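Long-range contact in endo-beta-mannanase (Rhizomucor miehei, PDB 4QP0), which probably hydrolyses internal beta-1,4-mannosidic linkages at random in mannans, galactomannans and glucomannans: residues 54-66 and 76-89. Sequence-based numbering, arbitrary orientation.
Sequences TWLFNLGSDSVWF and MVINDNSDTGLGRI. With SO4 (sulfate ion), chain B.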
loop_
_atom_site.group_PDB
_atom_site.type_symbol
_atom_site.label_atom_id
_atom_site.label_comp_id
_atom_site.label_asym_id
_atom_site.label_seq_id
_atom_site.Cartn_x
_atom_site.Cartn_y
_atom_site.Cartn_z
ATOM N N THR A 54 3.262 4.689 1.039
ATOM C CA THR A 54 4.596 4.456 1.597
ATOM C C THR A 54 4.571 3.541 2.825
ATOM O O THR A 54 3.523 3.322 3.425
ATOM C CB THR A 54 5.326 5.788 1.917
ATOM O OG1 THR A 54 6.658 5.523 2.380
ATOM C CG2 THR A 54 4.577 6.603 2.964
ATOM N N TRP A 55 5.748 3.033 3.181
ATOM C CA TRP A 55 5.956 2.067 4.263
ATOM C C TRP A 55 5.871 2.687 5.634
ATOM O O TRP A 55 6.518 3.709 5.889
ATOM C CB TRP A 55 7.347 1.450 4.108
ATOM C CG TRP A 55 7.510 0.393 3.031
ATOM C CD1 TRP A 55 8.664 -0.338 2.739
ATOM C CD2 TRP A 55 6.495 -0.117 2.086
ATOM N NE1 TRP A 55 8.445 -1.220 1.714
ATOM C CE2 TRP A 55 7.168 -1.148 1.281
ATOM C CE3 TRP A 55 5.148 0.159 1.843
ATOM C CZ2 TRP A 55 6.509 -1.840 0.268
ATOM C CZ3 TRP A 55 4.495 -0.545 0.820
ATOM C CH2 TRP A 55 5.163 -1.522 0.050
ATOM N N LEU A 56 5.088 2.071 6.527
ATOM C CA LEU A 56 5.081 2.432 7.957
ATOM C C LEU A 56 5.326 1.189 8.815
ATOM O O LEU A 56 4.663 0.964 9.832
ATOM C CB LEU A 56 3.778 3.123 8.380
ATOM C CG LEU A 56 3.898 4.285 9.391
ATOM C CD1 LEU A 56 2.537 4.725 9.905
ATOM C CD2 LEU A 56 4.807 3.966 10.570
ATOM N N PHE A 57 6.279 0.384 8.365
ATOM C CA PHE A 57 6.763 -0.791 9.069
ATOM C C PHE A 57 8.263 -0.829 8.804
ATOM O O PHE A 57 8.723 -0.331 7.767
ATOM C CB PHE A 57 6.100 -2.066 8.528
ATOM C CG PHE A 57 6.364 -2.314 7.062
ATOM C CD1 PHE A 57 7.422 -3.125 6.659
ATOM C CD2 PHE A 57 5.563 -1.725 6.083
ATOM C CE1 PHE A 57 7.676 -3.336 5.317
ATOM C CE2 PHE A 57 5.811 -1.936 4.738
ATOM C CZ PHE A 57 6.872 -2.734 4.355
ATOM N N ASN A 58 9.025 -1.381 9.742
ATOM C CA ASN A 58 10.473 -1.502 9.576
ATOM C C ASN A 58 11.037 -2.310 10.732
ATOM O O ASN A 58 11.399 -1.761 11.767
ATOM C CB ASN A 58 11.153 -0.124 9.477
ATOM C CG ASN A 58 12.575 -0.205 8.951
ATOM O OD1 ASN A 58 13.308 -1.149 9.253
ATOM N ND2 ASN A 58 12.979 0.794 8.157
ATOM N N LEU A 59 11.099 -3.622 10.539
ATOM C CA LEU A 59 11.488 -4.549 11.596
ATOM C C LEU A 59 12.919 -5.049 11.392
ATOM O O LEU A 59 13.238 -5.645 10.355
ATOM C CB LEU A 59 10.512 -5.724 11.662
ATOM C CG LEU A 59 9.040 -5.455 11.987
ATOM C CD1 LEU A 59 8.180 -5.394 10.728
ATOM C CD2 LEU A 59 8.531 -6.542 12.930
ATOM N N GLY A 60 13.777 -4.802 12.384
ATOM C CA GLY A 60 15.197 -5.156 12.282
ATOM C C GLY A 60 16.103 -4.377 13.222
ATOM O O GLY A 60 15.671 -3.935 14.297
ATOM N N SER A 61 17.366 -4.226 12.819
ATOM C CA SER A 61 18.367 -3.532 13.627
ATOM C C SER A 61 19.338 -2.724 12.770
ATOM O O SER A 61 20.522 -2.624 13.096
ATOM C CB SER A 61 19.142 -4.523 14.509
ATOM O OG SER A 61 20.018 -5.319 13.730
ATOM N N ASP A 62 18.835 -2.154 11.675
ATOM C CA ASP A 62 19.620 -1.221 10.870
ATOM C C ASP A 62 19.502 0.177 11.472
ATOM O O ASP A 62 18.874 0.353 12.523
ATOM C CB ASP A 62 19.158 -1.226 9.407
ATOM C CG ASP A 62 19.674 -2.434 8.625
ATOM O OD1 ASP A 62 20.863 -2.798 8.783
ATOM O OD2 ASP A 62 18.891 -3.013 7.837
ATOM N N SER A 63 20.099 1.161 10.794
ATOM C CA SER A 63 20.117 2.556 11.238
ATOM C C SER A 63 18.725 3.087 11.590
ATOM O O SER A 63 18.567 3.816 12.568
ATOM C CB SER A 63 20.761 3.440 10.168
ATOM O OG SER A 63 21.985 2.882 9.722
ATOM N N VAL A 64 17.732 2.720 10.779
ATOM C CA VAL A 64 16.329 3.050 11.040
ATOM C C VAL A 64 15.586 1.758 11.349
ATOM O O VAL A 64 15.668 0.795 10.591
ATOM C CB VAL A 64 15.670 3.771 9.835
ATOM C CG1 VAL A 64 14.215 4.110 10.113
ATOM C CG2 VAL A 64 16.436 5.040 9.484
ATOM N N TRP A 65 14.889 1.724 12.479
ATOM C CA TRP A 65 14.000 0.604 12.783
ATOM C C TRP A 65 12.804 1.080 13.543
ATOM O O TRP A 65 12.907 2.020 14.333
ATOM C CB TRP A 65 14.725 -0.502 13.543
ATOM C CG TRP A 65 15.217 -0.122 14.924
ATOM C CD1 TRP A 65 16.403 0.540 15.253
ATOM C CD2 TRP A 65 14.564 -0.392 16.220
ATOM N NE1 TRP A 65 16.520 0.698 16.614
ATOM C CE2 TRP A 65 15.455 0.162 17.253
ATOM C CE3 TRP A 65 13.382 -1.005 16.610
ATOM C CZ2 TRP A 65 15.149 0.088 18.606
ATOM C CZ3 TRP A 65 13.085 -1.074 17.978
ATOM C CH2 TRP A 65 13.949 -0.541 18.950
ATOM N N PHE A 66 11.652 0.460 13.290
ATOM C CA PHE A 66 10.434 0.763 14.052
ATOM C C PHE A 66 10.079 -0.349 15.035
ATOM O O PHE A 66 9.534 -0.076 16.101
ATOM C CB PHE A 66 9.235 1.078 13.140
ATOM C CG PHE A 66 9.470 2.224 12.185
ATOM C CD1 PHE A 66 10.344 3.257 12.499
ATOM C CD2 PHE A 66 8.785 2.279 10.971
ATOM C CE1 PHE A 66 10.551 4.306 11.609
ATOM C CE2 PHE A 66 8.993 3.324 10.080
ATOM C CZ PHE A 66 9.874 4.341 10.403
ATOM N N MET A 76 8.647 -7.938 21.691
ATOM C CA MET A 76 8.731 -7.111 20.496
ATOM C C MET A 76 8.664 -5.659 20.952
ATOM O O MET A 76 7.622 -5.193 21.418
ATOM C CB MET A 76 7.602 -7.438 19.513
ATOM C CG MET A 76 7.761 -6.791 18.140
ATOM S SD MET A 76 9.216 -7.317 17.206
ATOM C CE MET A 76 8.704 -8.948 16.668
ATOM N N VAL A 77 9.788 -4.959 20.831
ATOM C CA VAL A 77 9.880 -3.569 21.283
ATOM C C VAL A 77 9.759 -2.568 20.131
ATOM O O VAL A 77 10.136 -2.871 18.991
ATOM C CB VAL A 77 11.149 -3.306 22.134
ATOM C CG1 VAL A 77 11.144 -4.196 23.369
ATOM C CG2 VAL A 77 12.420 -3.514 21.323
ATOM N N ILE A 78 9.222 -1.387 20.446
ATOM C CA ILE A 78 8.926 -0.350 19.451
ATOM C C ILE A 78 9.831 0.868 19.650
ATOM O O ILE A 78 10.114 1.256 20.781
ATOM C CB ILE A 78 7.438 0.072 19.516
ATOM C CG1 ILE A 78 6.524 -1.130 19.223
ATOM C CG2 ILE A 78 7.154 1.226 18.557
ATOM C CD1 ILE A 78 5.060 -0.915 19.553
ATOM N N ASN A 79 10.261 1.474 18.543
ATOM C CA ASN A 79 11.212 2.587 18.565
ATOM C C ASN A 79 10.589 3.963 18.363
ATOM O O ASN A 79 10.258 4.348 17.238
ATOM C CB ASN A 79 12.304 2.360 17.516
ATOM C CG ASN A 79 13.417 3.390 17.590
ATOM O OD1 ASN A 79 13.606 4.049 18.618
ATOM N ND2 ASN A 79 14.170 3.531 16.495
ATOM N N ASP A 80 10.477 4.716 19.453
ATOM C CA ASP A 80 9.920 6.067 19.413
ATOM C C ASP A 80 10.975 7.145 19.162
ATOM O O ASP A 80 10.653 8.336 19.186
ATOM C CB ASP A 80 9.182 6.383 20.718
ATOM C CG ASP A 80 7.941 5.516 20.930
ATOM O OD1 ASP A 80 7.076 5.452 20.023
ATOM O OD2 ASP A 80 7.826 4.921 22.022
ATOM N N ASN A 81 12.225 6.745 18.924
ATOM C CA ASN A 81 13.313 7.711 18.728
ATOM C C ASN A 81 13.043 8.716 17.604
ATOM O O ASN A 81 12.460 8.375 16.573
ATOM C CB ASN A 81 14.655 7.010 18.483
ATOM C CG ASN A 81 15.823 7.981 18.430
ATOM O OD1 ASN A 81 16.219 8.443 17.365
ATOM N ND2 ASN A 81 16.364 8.310 19.589
ATOM N N SER A 82 13.484 9.950 17.827
ATOM C CA SER A 82 13.319 11.039 16.879
ATOM C C SER A 82 14.040 10.791 15.553
ATOM O O SER A 82 13.518 11.132 14.490
ATOM C CB SER A 82 13.824 12.345 17.504
ATOM O OG SER A 82 13.088 12.687 18.669
ATOM N N ASP A 83 15.229 10.191 15.623
ATOM C CA ASP A 83 16.131 10.094 14.467
ATOM C C ASP A 83 16.240 8.695 13.883
ATOM O O ASP A 83 16.546 8.533 12.696
ATOM C CB ASP A 83 17.532 10.572 14.851
ATOM C CG ASP A 83 17.532 11.975 15.417
ATOM O OD1 ASP A 83 17.198 12.923 14.666
ATOM O OD2 ASP A 83 17.865 12.126 16.616
ATOM N N THR A 84 16.022 7.686 14.717
ATOM C CA THR A 84 16.155 6.303 14.268
ATOM C C THR A 84 14.790 5.630 14.114
ATOM O O THR A 84 14.675 4.603 13.444
ATOM C CB THR A 84 17.065 5.461 15.197
ATOM O OG1 THR A 84 16.428 5.279 16.464
ATOM C CG2 THR A 84 18.433 6.125 15.390
ATOM N N GLY A 85 13.759 6.226 14.713
ATOM C CA GLY A 85 12.427 5.624 14.715
ATOM C C GLY A 85 11.278 6.457 14.180
ATOM O O GLY A 85 11.422 7.203 13.198
ATOM N N LEU A 86 10.135 6.320 14.855
ATOM C CA LEU A 86 8.844 6.861 14.421
ATOM C C LEU A 86 8.791 8.373 14.270
ATOM O O LEU A 86 7.901 8.895 13.596
ATOM C CB LEU A 86 7.731 6.383 15.360
ATOM C CG LEU A 86 7.395 4.893 15.235
ATOM C CD1 LEU A 86 6.481 4.427 16.360
ATOM C CD2 LEU A 86 6.791 4.581 13.869
ATOM N N GLY A 87 9.743 9.068 14.890
ATOM C CA GLY A 87 9.892 10.507 14.718
ATOM C C GLY A 87 10.158 10.859 13.263
ATOM O O GLY A 87 9.812 11.958 12.804
ATOM N N ARG A 88 10.778 9.919 12.541
ATOM C CA ARG A 88 10.942 10.022 11.090
ATOM C C ARG A 88 9.583 10.052 10.373
ATOM O O ARG A 88 9.418 10.741 9.354
ATOM C CB ARG A 88 11.790 8.868 10.551
ATOM C CG ARG A 88 13.290 9.007 10.779
ATOM C CD ARG A 88 14.048 7.924 10.026
ATOM N NE ARG A 88 15.468 8.231 9.892
ATOM C CZ ARG A 88 16.015 8.873 8.860
ATOM N NH1 ARG A 88 15.270 9.289 7.837
ATOM N NH2 ARG A 88 17.322 9.100 8.848
ATOM N N ILE A 89 8.616 9.301 10.900
ATOM C CA ILE A 89 7.264 9.314 10.343
ATOM C C ILE A 89 6.607 10.664 10.636
ATOM O O ILE A 89 6.010 11.265 9.736
ATOM C CB ILE A 89 6.407 8.129 10.841
ATOM C CG1 ILE A 89 7.054 6.794 10.462
ATOM C CG2 ILE A 89 4.990 8.200 10.286
ATOM C CD1 ILE A 89 7.300 6.589 8.976
HETATM S S SO4 B . 17.736 -8.373 13.854
HETATM O O1 SO4 B . 17.045 -9.596 14.314
HETATM O O2 SO4 B . 19.161 -8.412 14.261
HETATM O O3 SO4 B . 17.658 -8.283 12.375
HETATM O O4 SO4 B . 17.070 -7.195 14.469
#
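In the TIM barrel of this family 5 glycoside hydrolase, the beta-alpha connection between barrel strand 51-55 and helix 87-98 is long and carries the small antiparallel hairpin of strands 67-70 and 75-78; here its first loop packs back on the hairpin's exit, where Trp65 and Phe66 meet Asn79. The Asn79 amide lies stacked on the indole, the two planes 21° apart, and Asn79 CB sits 3.4 Å from the centroid of the Trp65 six-membered ring, a CH-pi contact almost on the ring normal. Val77 O approaches the rim of the same ring, near its plane. Asparagine suits this place because a short, flat amide can lie against the ring and still bond at both ends. With CG anti to the backbone N (chi1 -173°), Asn79 ND2 reaches Trp65 O at 2.9 Å and gives its other hydrogen to Thr84 OG1, both acceptors lying close to the amide plane, which fixes the amide's rotation; Asn79 OD1 meanwhile accepts from Asn81 N in an Asx turn. Backbone bonds add to this grip: Asn79 N donates to Phe66 O at 3.0 Å, and Trp65 N to Thr84 O. Gly85 fits because a CB there would clash with Asn79 O.

Deeper in, branched apolar ends suit the Phe66 ring: Leu86 CD2 lies over one face, 4.1 Å from its centroid, and Ile89 CD1 obliquely, 3.7 Å from Phe66 CZ. Leu56 CD2 completes this cluster against Ile89 CG1 at 3.6 Å; Tyr145 of helix 136-151 also touches Phe66. Near the helix start, arginine combines apolar contact with a polar end: extended Arg88 crosses Val64 obliquely, its CD touching both methyls, Arg88 NH1 is hydrogen-bonded to Ser32 O, and Arg88 NE donates to Asp83 O while lying 3.4 Å from Val64 CG2.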